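Local coordinates for protein SmhA (Serratia marcescens, PDB 7A27) that is one component of the tripartite alpha-pore-forming toxin Smh, captured here in its soluble form, at residues N3-P11 and E327-I335; S32-L41 and Q58-K69. All coordinates share one frame; numbering follows the deposited sequence.

Contact 1: N3-P11 and E327-I335; sequences NLTSIDLSP and EIKQAKQII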
loop_
_atom_site.group_PDB
_atom_site.type_symbol
_atom_site.label_atom_id
_atom_site.label_comp_id
_atom_site.label_asym_id
_atom_site.label_seq_id
_atom_site.Cartn_x
_atom_site.Cartn_y
_atom_site.Cartn_z
ATOM N N ASN A 3 22.291 24.704 -24.147
ATOM C CA ASN A 3 22.159 25.881 -23.219
ATOM C C ASN A 3 21.351 25.482 -21.961
ATOM O O ASN A 3 20.709 24.407 -21.960
ATOM C CB ASN A 3 21.570 27.104 -23.933
ATOM C CG ASN A 3 21.967 28.412 -23.268
ATOM O OD1 ASN A 3 23.155 28.725 -23.166
ATOM N ND2 ASN A 3 20.986 29.178 -22.811
ATOM N N LEU A 4 21.448 26.298 -20.896
ATOM C CA LEU A 4 20.888 26.114 -19.526
ATOM C C LEU A 4 19.384 25.912 -19.539
ATOM O O LEU A 4 18.895 25.148 -18.741
ATOM C CB LEU A 4 21.232 27.372 -18.724
ATOM C CG LEU A 4 22.645 27.390 -18.158
ATOM C CD1 LEU A 4 23.202 28.805 -18.122
ATOM C CD2 LEU A 4 22.666 26.716 -16.793
ATOM N N THR A 5 18.702 26.671 -20.391
ATOM C CA THR A 5 17.244 26.681 -20.667
ATOM C C THR A 5 16.666 25.249 -20.761
ATOM O O THR A 5 15.445 25.121 -20.606
ATOM C CB THR A 5 17.034 27.528 -21.934
ATOM O OG1 THR A 5 15.653 27.691 -22.233
ATOM C CG2 THR A 5 17.690 26.931 -23.158
ATOM N N SER A 6 17.493 24.217 -20.960
ATOM C CA SER A 6 17.066 22.811 -21.211
ATOM C C SER A 6 17.336 21.857 -20.026
ATOM O O SER A 6 16.888 20.714 -20.095
ATOM C CB SER A 6 17.736 22.284 -22.462
ATOM O OG SER A 6 19.122 22.084 -22.219
ATOM N N ILE A 7 18.072 22.266 -18.988
ATOM C CA ILE A 7 18.382 21.350 -17.848
ATOM C C ILE A 7 17.139 21.206 -16.971
ATOM O O ILE A 7 16.421 22.173 -16.753
ATOM C CB ILE A 7 19.639 21.744 -17.040
ATOM C CG1 ILE A 7 19.493 23.066 -16.297
ATOM C CG2 ILE A 7 20.857 21.755 -17.933
ATOM C CD1 ILE A 7 20.589 23.330 -15.280
ATOM N N ASP A 8 16.943 19.988 -16.493
ATOM C CA ASP A 8 15.814 19.536 -15.648
ATOM C C ASP A 8 16.417 18.958 -14.357
ATOM O O ASP A 8 16.831 17.799 -14.368
ATOM C CB ASP A 8 14.979 18.518 -16.435
ATOM C CG ASP A 8 13.883 17.837 -15.647
ATOM O OD1 ASP A 8 13.437 18.431 -14.665
ATOM O OD2 ASP A 8 13.491 16.721 -16.027
ATOM N N LEU A 9 16.486 19.745 -13.291
ATOM C CA LEU A 9 16.995 19.318 -11.959
ATOM C C LEU A 9 15.809 18.981 -11.042
ATOM O O LEU A 9 16.008 18.921 -9.810
ATOM C CB LEU A 9 17.854 20.439 -11.359
ATOM C CG LEU A 9 19.133 20.800 -12.104
ATOM C CD1 LEU A 9 19.823 21.993 -11.463
ATOM C CD2 LEU A 9 20.064 19.614 -12.133
ATOM N N SER A 10 14.632 18.739 -11.613
ATOM C CA SER A 10 13.369 18.476 -10.875
ATOM C C SER A 10 13.316 17.031 -10.380
ATOM O O SER A 10 14.088 16.169 -10.837
ATOM C CB SER A 10 12.164 18.749 -11.748
ATOM O OG SER A 10 11.880 17.649 -12.611
ATOM N N PRO A 11 12.399 16.754 -9.427
ATOM C CA PRO A 11 12.114 15.401 -8.965
ATOM C C PRO A 11 11.361 14.551 -9.993
ATOM O O PRO A 11 11.077 13.428 -9.709
ATOM C CB PRO A 11 11.153 15.554 -7.779
ATOM C CG PRO A 11 11.146 17.033 -7.454
ATOM C CD PRO A 11 11.643 17.759 -8.682
ATOM N N GLU A 327 24.861 34.306 -17.004
ATOM C CA GLU A 327 24.741 32.826 -17.080
ATOM C C GLU A 327 24.718 32.262 -15.649
ATOM O O GLU A 327 23.903 31.377 -15.381
ATOM C CB GLU A 327 25.840 32.220 -17.960
ATOM C CG GLU A 327 25.551 32.288 -19.453
ATOM C CD GLU A 327 26.723 32.031 -20.401
ATOM O OE1 GLU A 327 27.857 31.714 -19.933
ATOM O OE2 GLU A 327 26.500 32.137 -21.629
ATOM N N ILE A 328 25.571 32.765 -14.755
ATOM C CA ILE A 328 25.629 32.333 -13.320
ATOM C C ILE A 328 24.311 32.733 -12.637
ATOM O O ILE A 328 23.771 31.938 -11.855
ATOM C CB ILE A 328 26.884 32.903 -12.617
ATOM C CG1 ILE A 328 28.169 32.295 -13.190
ATOM C CG2 ILE A 328 26.804 32.722 -11.101
ATOM C CD1 ILE A 328 29.428 32.925 -12.648
ATOM N N LYS A 329 23.801 33.927 -12.938
ATOM C CA LYS A 329 22.533 34.449 -12.371
ATOM C C LYS A 329 21.384 33.533 -12.818
ATOM O O LYS A 329 20.515 33.213 -11.973
ATOM C CB LYS A 329 22.302 35.902 -12.794
ATOM C CG LYS A 329 21.323 36.640 -11.899
ATOM C CD LYS A 329 20.317 37.532 -12.627
ATOM C CE LYS A 329 19.219 36.719 -13.305
ATOM N NZ LYS A 329 18.026 37.544 -13.643
ATOM N N GLN A 330 21.388 33.110 -14.091
ATOM C CA GLN A 330 20.361 32.222 -14.708
ATOM C C GLN A 330 20.428 30.838 -14.046
ATOM O O GLN A 330 19.368 30.253 -13.797
ATOM C CB GLN A 330 20.567 32.124 -16.223
ATOM C CG GLN A 330 19.515 31.320 -16.985
ATOM C CD GLN A 330 19.841 31.164 -18.457
ATOM O OE1 GLN A 330 20.863 31.615 -18.967
ATOM N NE2 GLN A 330 19.006 30.430 -19.166
ATOM N N ALA A 331 21.627 30.316 -13.802
ATOM C CA ALA A 331 21.856 29.012 -13.149
ATOM C C ALA A 331 21.355 29.052 -11.698
ATOM O O ALA A 331 20.727 28.069 -11.266
ATOM C CB ALA A 331 23.312 28.658 -13.215
ATOM N N LYS A 332 21.640 30.130 -10.962
ATOM C CA LYS A 332 21.179 30.299 -9.559
ATOM C C LYS A 332 19.648 30.160 -9.529
ATOM O O LYS A 332 19.110 29.497 -8.601
ATOM C CB LYS A 332 21.604 31.653 -8.978
ATOM C CG LYS A 332 20.929 31.946 -7.643
ATOM C CD LYS A 332 21.428 33.058 -6.779
ATOM C CE LYS A 332 20.593 33.072 -5.515
ATOM N NZ LYS A 332 21.265 33.793 -4.415
ATOM N N GLN A 333 18.999 30.799 -10.508
ATOM C CA GLN A 333 17.530 30.847 -10.721
ATOM C C GLN A 333 17.006 29.427 -11.024
ATOM O O GLN A 333 16.055 28.995 -10.335
ATOM C CB GLN A 333 17.257 31.895 -11.812
ATOM C CG GLN A 333 15.888 31.804 -12.484
ATOM C CD GLN A 333 14.764 31.944 -11.487
ATOM O OE1 GLN A 333 14.957 32.459 -10.383
ATOM N NE2 GLN A 333 13.581 31.485 -11.874
ATOM N N ILE A 334 17.624 28.715 -11.975
ATOM C CA ILE A 334 17.226 27.333 -12.384
ATOM C C ILE A 334 17.328 26.420 -11.148
ATOM O O ILE A 334 16.410 25.589 -10.940
ATOM C CB ILE A 334 18.074 26.766 -13.551
ATOM C CG1 ILE A 334 18.138 27.621 -14.819
ATOM C CG2 ILE A 334 17.604 25.363 -13.881
ATOM C CD1 ILE A 334 16.948 27.584 -15.741
ATOM N N ILE A 335 18.389 26.570 -10.344
ATOM C CA ILE A 335 18.642 25.734 -9.130
ATOM C C ILE A 335 17.663 26.107 -8.004
ATOM O O ILE A 335 17.069 25.171 -7.405
ATOM C CB ILE A 335 20.115 25.828 -8.693
ATOM C CG1 ILE A 335 21.025 25.140 -9.707
ATOM C CG2 ILE A 335 20.307 25.243 -7.306
ATOM C CD1 ILE A 335 22.500 25.373 -9.454
#
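L4 drops its side chain onto the first turns of the E327-I335 helix, followed by I7 and L9 of the N-terminal strap. CD1 of L4 lies 3.8 Å from the backbone O of E327, and CD2 of L4 rests 4.1 Å from CB of A331, whose small methyl leaves space for a branched leucine. CG of Q330 is anti to its own N (chi1 -176°) and the chain runs straight beyond it, bringing the amide slantwise across L4, with NE2 of Q330 3.8 Å from CB of L4. Farther along, CG1 of I7 meets the CG2 methyl of I334 at 3.8 Å. CD1 of L9 packs against CG1 of I335, also at 3.8 Å. Because I334 and I335 follow A331 by three and four residues, the three present one apolar helix face to an irregular segment. L4 also leans on A322, and I7 and L9 reach helix 301-321, so the strap packs against that helix and helix 325-358 together. The backbone O of L9 accepts from Y312 OH and from W342 NE1.

The outer side is looser. N3 and T5 only skirt the Q330 amide, and S6 and D8 turn from the helix and serve their own segment. OG of S6 donates to O of N3 (2.8 Å), bracing the short 3-10 turn; OD1 of D8 takes N of S10 in an Asx turn and also OG of S10, at 2.7 Å. Serine and aspartate suit these positions as short local donors and acceptors. No hydrogen bond spans the two segments, which implies that packing, mostly of aliphatic side chains (374 Å² buried in all), joins them here, while the polar bonds lie within the strap or run to W342 and Y312.

Contact 2: S32-L41 and Q58-K69; sequences SNLLLSQQLL and QNQLRQQAQVFK
R62 reaches from helix 58-69 to the carbonyl-rich end of helix 32-37, where its NH1 gives a weak hydrogen bond to O of Q38 (3.0 Å, 123°), near the guanidinium plane. CG of L40 stands 4.0 Å above the centre of the R62 guanidinium, and CA of L36 covers the opposite face.

Q58 is the second polar hub, its CG anti to N (chi1 -166°), carrying the amide to the backbone that leaves the helix. OE1 of Q58 accepts from N of L41 at 3.2 Å and from a water that also donates to O of L41. NE2 of Q58 gives weak bonds to O of Q39 and to Y231 OH. O of Q39 is held more firmly by NE2 of Q38 (3.0 Å), on a lone pair in the carbonyl plane. NE2 of Q38 also donates to O of M232, OE1 of Q38 accepts from N of S234 and NE2 of Q283, and OE1 of Q39 takes N of M232. Glutamine suits these places because one amide both donates and accepts.

The short helical segments run at 138° between their N-to-C directions, with axes 8.7 Å apart at the closest, an approach that the small A65 and S32 allow. OG of S32 is turned back to O of N28. L36 is a knob among R62, A65, Q66 and K69. The side chains of N33 and K69 cross at about a right angle, OD1 of N33 touching CE of K69; ND2 of N33 bonds weakly to O of N360, and its side chain is about 6 Å from that of N359, a calcium-binding residue whose ion is absent here. The chemistry implies that aliphatic packing sets the helices, while Q58, through one ordinary bond and a water, and R62, through a weak bond probably aided by the helix end's partial negative charge, steady the exit.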
loop_
_atom_site.group_PDB
_atom_site.type_symbol
_atom_site.label_atom_id
_atom_site.label_comp_id
_atom_site.label_asym_id
_atom_site.label_seq_id
_atom_site.Cartn_x
_atom_site.Cartn_y
_atom_site.Cartn_z
ATOM N N SER A 32 -3.309 -6.256 6.289
ATOM C CA SER A 32 -2.423 -7.141 7.090
ATOM C C SER A 32 -2.942 -7.167 8.526
ATOM O O SER A 32 -3.031 -8.266 9.087
ATOM C CB SER A 32 -0.993 -6.704 7.063
ATOM O OG SER A 32 -0.531 -6.697 5.734
ATOM N N ASN A 33 -3.277 -6.000 9.086
ATOM C CA ASN A 33 -3.779 -5.897 10.475
ATOM C C ASN A 33 -5.101 -6.662 10.591
ATOM O O ASN A 33 -5.346 -7.252 11.662
ATOM C CB ASN A 33 -3.948 -4.447 10.918
ATOM C CG ASN A 33 -2.641 -3.794 11.305
ATOM O OD1 ASN A 33 -1.800 -4.403 11.983
ATOM N ND2 ASN A 33 -2.487 -2.537 10.905
ATOM N N LEU A 34 -5.915 -6.658 9.536
ATOM C CA LEU A 34 -7.227 -7.343 9.547
ATOM C C LEU A 34 -6.981 -8.856 9.619
ATOM O O LEU A 34 -7.632 -9.507 10.422
ATOM C CB LEU A 34 -8.027 -6.952 8.303
ATOM C CG LEU A 34 -9.430 -7.540 8.219
ATOM C CD1 LEU A 34 -10.349 -6.965 9.285
ATOM C CD2 LEU A 34 -10.021 -7.295 6.854
ATOM N N LEU A 35 -6.057 -9.389 8.820
ATOM C CA LEU A 35 -5.710 -10.840 8.798
ATOM C C LEU A 35 -5.157 -11.309 10.145
ATOM O O LEU A 35 -5.420 -12.501 10.510
ATOM C CB LEU A 35 -4.668 -11.082 7.711
ATOM C CG LEU A 35 -5.221 -11.182 6.298
ATOM C CD1 LEU A 35 -4.068 -11.173 5.317
ATOM C CD2 LEU A 35 -6.060 -12.438 6.138
ATOM N N LEU A 36 -4.434 -10.429 10.853
ATOM C CA LEU A 36 -3.767 -10.734 12.150
ATOM C C LEU A 36 -4.730 -10.534 13.319
ATOM O O LEU A 36 -4.425 -11.086 14.389
ATOM C CB LEU A 36 -2.532 -9.839 12.302
ATOM C CG LEU A 36 -1.401 -10.134 11.328
ATOM C CD1 LEU A 36 -0.394 -9.000 11.269
ATOM C CD2 LEU A 36 -0.715 -11.444 11.681
ATOM N N SER A 37 -5.809 -9.765 13.148
ATOM C CA SER A 37 -6.820 -9.480 14.204
ATOM C C SER A 37 -7.905 -10.549 14.172
ATOM O O SER A 37 -8.452 -10.883 15.229
ATOM C CB SER A 37 -7.415 -8.098 14.050
ATOM O OG SER A 37 -6.398 -7.111 14.136
ATOM N N GLN A 38 -8.193 -11.058 12.987
ATOM C CA GLN A 38 -9.226 -12.089 12.743
ATOM C C GLN A 38 -8.987 -13.267 13.685
ATOM O O GLN A 38 -7.866 -13.765 13.736
ATOM C CB GLN A 38 -9.193 -12.526 11.270
ATOM C CG GLN A 38 -10.143 -13.666 10.931
ATOM C CD GLN A 38 -11.568 -13.357 11.313
ATOM O OE1 GLN A 38 -12.118 -12.318 10.958
ATOM N NE2 GLN A 38 -12.174 -14.274 12.051
ATOM N N GLN A 39 -10.036 -13.658 14.407
ATOM C CA GLN A 39 -10.109 -14.857 15.264
ATOM C C GLN A 39 -9.721 -16.060 14.397
ATOM O O GLN A 39 -10.197 -16.147 13.270
ATOM C CB GLN A 39 -11.560 -14.958 15.759
ATOM C CG GLN A 39 -11.793 -15.801 17.005
ATOM C CD GLN A 39 -13.256 -16.084 17.287
ATOM O OE1 GLN A 39 -14.088 -16.142 16.379
ATOM N NE2 GLN A 39 -13.570 -16.332 18.556
ATOM N N LEU A 40 -8.850 -16.935 14.879
ATOM C CA LEU A 40 -8.454 -18.210 14.218
ATOM C C LEU A 40 -9.620 -19.197 14.338
ATOM O O LEU A 40 -10.534 -18.973 15.166
ATOM C CB LEU A 40 -7.211 -18.783 14.916
ATOM C CG LEU A 40 -5.893 -18.039 14.665
ATOM C CD1 LEU A 40 -4.926 -18.182 15.825
ATOM C CD2 LEU A 40 -5.257 -18.527 13.378
ATOM N N LEU A 41 -9.600 -20.249 13.524
ATOM C CA LEU A 41 -10.585 -21.353 13.607
ATOM C C LEU A 41 -10.008 -22.342 14.614
ATOM O O LEU A 41 -8.891 -22.808 14.357
ATOM C CB LEU A 41 -10.773 -21.990 12.222
ATOM C CG LEU A 41 -11.704 -23.198 12.167
ATOM C CD1 LEU A 41 -13.107 -22.807 12.584
ATOM C CD2 LEU A 41 -11.699 -23.811 10.783
ATOM N N GLN A 58 -5.012 -20.067 6.823
ATOM C CA GLN A 58 -5.149 -18.920 7.752
ATOM C C GLN A 58 -3.782 -18.651 8.395
ATOM O O GLN A 58 -3.405 -17.458 8.515
ATOM C CB GLN A 58 -6.251 -19.184 8.782
ATOM C CG GLN A 58 -6.673 -17.939 9.542
ATOM C CD GLN A 58 -7.958 -18.135 10.307
ATOM O OE1 GLN A 58 -8.287 -19.232 10.764
ATOM N NE2 GLN A 58 -8.679 -17.039 10.483
ATOM N N ASN A 59 -3.051 -19.713 8.746
ATOM C CA ASN A 59 -1.705 -19.623 9.371
ATOM C C ASN A 59 -0.721 -19.024 8.359
ATOM O O ASN A 59 -0.027 -18.067 8.707
ATOM C CB ASN A 59 -1.175 -20.970 9.859
ATOM C CG ASN A 59 0.091 -20.780 10.668
ATOM O OD1 ASN A 59 1.173 -21.109 10.190
ATOM N ND2 ASN A 59 -0.032 -20.167 11.841
ATOM N N GLN A 60 -0.694 -19.555 7.134
ATOM C CA GLN A 60 0.258 -19.136 6.086
ATOM C C GLN A 60 0.015 -17.659 5.737
ATOM O O GLN A 60 0.997 -16.968 5.434
ATOM C CB GLN A 60 0.210 -20.161 4.948
ATOM C CG GLN A 60 1.268 -19.935 3.866
ATOM C CD GLN A 60 2.715 -19.933 4.326
ATOM O OE1 GLN A 60 3.451 -18.952 4.122
ATOM N NE2 GLN A 60 3.134 -21.043 4.929
ATOM N N LEU A 61 -1.223 -17.164 5.844
ATOM C CA LEU A 61 -1.587 -15.743 5.555
ATOM C C LEU A 61 -1.093 -14.825 6.680
ATOM O O LEU A 61 -0.549 -13.757 6.367
ATOM C CB LEU A 61 -3.101 -15.590 5.383
ATOM C CG LEU A 61 -3.677 -16.064 4.051
ATOM C CD1 LEU A 61 -5.191 -16.072 4.122
ATOM C CD2 LEU A 61 -3.192 -15.205 2.890
ATOM N N ARG A 62 -1.279 -15.215 7.941
ATOM C CA ARG A 62 -0.820 -14.407 9.098
ATOM C C ARG A 62 0.702 -14.256 9.028
ATOM O O ARG A 62 1.182 -13.150 9.333
ATOM C CB ARG A 62 -1.309 -15.021 10.410
ATOM C CG ARG A 62 -2.820 -14.962 10.550
ATOM C CD ARG A 62 -3.350 -15.924 11.581
ATOM N NE ARG A 62 -3.048 -15.510 12.940
ATOM C CZ ARG A 62 -3.820 -14.729 13.672
ATOM N NH1 ARG A 62 -4.948 -14.241 13.184
ATOM N NH2 ARG A 62 -3.438 -14.428 14.898
ATOM N N GLN A 63 1.432 -15.302 8.611
ATOM C CA GLN A 63 2.912 -15.246 8.444
ATOM C C GLN A 63 3.235 -14.148 7.426
ATOM O O GLN A 63 4.077 -13.303 7.728
ATOM C CB GLN A 63 3.534 -16.579 8.011
ATOM C CG GLN A 63 3.310 -17.713 9.002
ATOM C CD GLN A 63 4.052 -18.983 8.657
ATOM O OE1 GLN A 63 5.143 -18.964 8.118
ATOM N NE2 GLN A 63 3.480 -20.122 9.000
ATOM N N GLN A 64 2.541 -14.105 6.286
ATOM C CA GLN A 64 2.838 -13.126 5.206
ATOM C C GLN A 64 2.390 -11.720 5.603
ATOM O O GLN A 64 3.040 -10.760 5.139
ATOM C CB GLN A 64 2.215 -13.587 3.894
ATOM C CG GLN A 64 2.819 -14.899 3.423
ATOM C CD GLN A 64 4.326 -14.815 3.436
ATOM O OE1 GLN A 64 4.924 -13.805 3.054
ATOM N NE2 GLN A 64 4.955 -15.870 3.922
ATOM N N ALA A 65 1.329 -11.618 6.409
ATOM C CA ALA A 65 0.797 -10.340 6.933
ATOM C C ALA A 65 1.824 -9.758 7.902
ATOM O O ALA A 65 2.126 -8.566 7.769
ATOM C CB ALA A 65 -0.537 -10.548 7.602
ATOM N N GLN A 66 2.329 -10.566 8.835
ATOM C CA GLN A 66 3.397 -10.156 9.789
ATOM C C GLN A 66 4.630 -9.699 8.996
ATOM O O GLN A 66 5.148 -8.625 9.315
ATOM C CB GLN A 66 3.731 -11.294 10.751
ATOM C CG GLN A 66 4.966 -11.072 11.622
ATOM C CD GLN A 66 5.247 -12.276 12.491
ATOM O OE1 GLN A 66 4.342 -12.882 13.071
ATOM N NE2 GLN A 66 6.515 -12.635 12.607
ATOM N N VAL A 67 5.065 -10.457 7.988
ATOM C CA VAL A 67 6.270 -10.098 7.187
ATOM C C VAL A 67 6.055 -8.721 6.541
ATOM O O VAL A 67 6.933 -7.842 6.688
ATOM C CB VAL A 67 6.637 -11.172 6.154
ATOM C CG1 VAL A 67 7.697 -10.670 5.194
ATOM C CG2 VAL A 67 7.138 -12.437 6.823
ATOM N N PHE A 68 4.941 -8.525 5.849
ATOM C CA PHE A 68 4.623 -7.218 5.231
ATOM C C PHE A 68 4.664 -6.114 6.298
ATOM O O PHE A 68 5.371 -5.111 6.103
ATOM C CB PHE A 68 3.250 -7.206 4.560
ATOM C CG PHE A 68 2.972 -5.904 3.852
ATOM C CD1 PHE A 68 3.484 -5.667 2.593
ATOM C CD2 PHE A 68 2.246 -4.897 4.459
ATOM C CE1 PHE A 68 3.265 -4.459 1.955
ATOM C CE2 PHE A 68 1.995 -3.704 3.794
ATOM C CZ PHE A 68 2.517 -3.480 2.554
ATOM N N LYS A 69 3.951 -6.307 7.403
ATOM C CA LYS A 69 3.753 -5.295 8.473
ATOM C C LYS A 69 5.091 -4.876 9.098
ATOM O O LYS A 69 5.303 -3.658 9.221
ATOM C CB LYS A 69 2.809 -5.856 9.541
ATOM C CG LYS A 69 2.179 -4.820 10.457
ATOM C CD LYS A 69 1.580 -5.410 11.717
ATOM C CE LYS A 69 1.298 -4.329 12.730
ATOM N NZ LYS A 69 1.282 -4.848 14.113
HETATM O O HOH W 1 -6.760 -21.609 12.405
#

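In the fold
The chain begins with residues 3-11, runs into helix 14-37 and, at residues 32-41, enters contact 2, which closes a short loop with 58-69 on helix 48-96. Contact 1 closes only when residues 327-335 of helix 325-358, separated from the N-terminal strap by 315 residues, come back to it; contact 2 therefore falls wholly within that long excursion. The two sites lie on opposite sides of the chain's centre, with centres 50 Å apart and nearest atoms about 23 Å apart. Contact 1 joins the terminal regions at one end of the helical bundle, whereas contact 2 joins two successive helices close to the 198-206 and 230-237 hairpin.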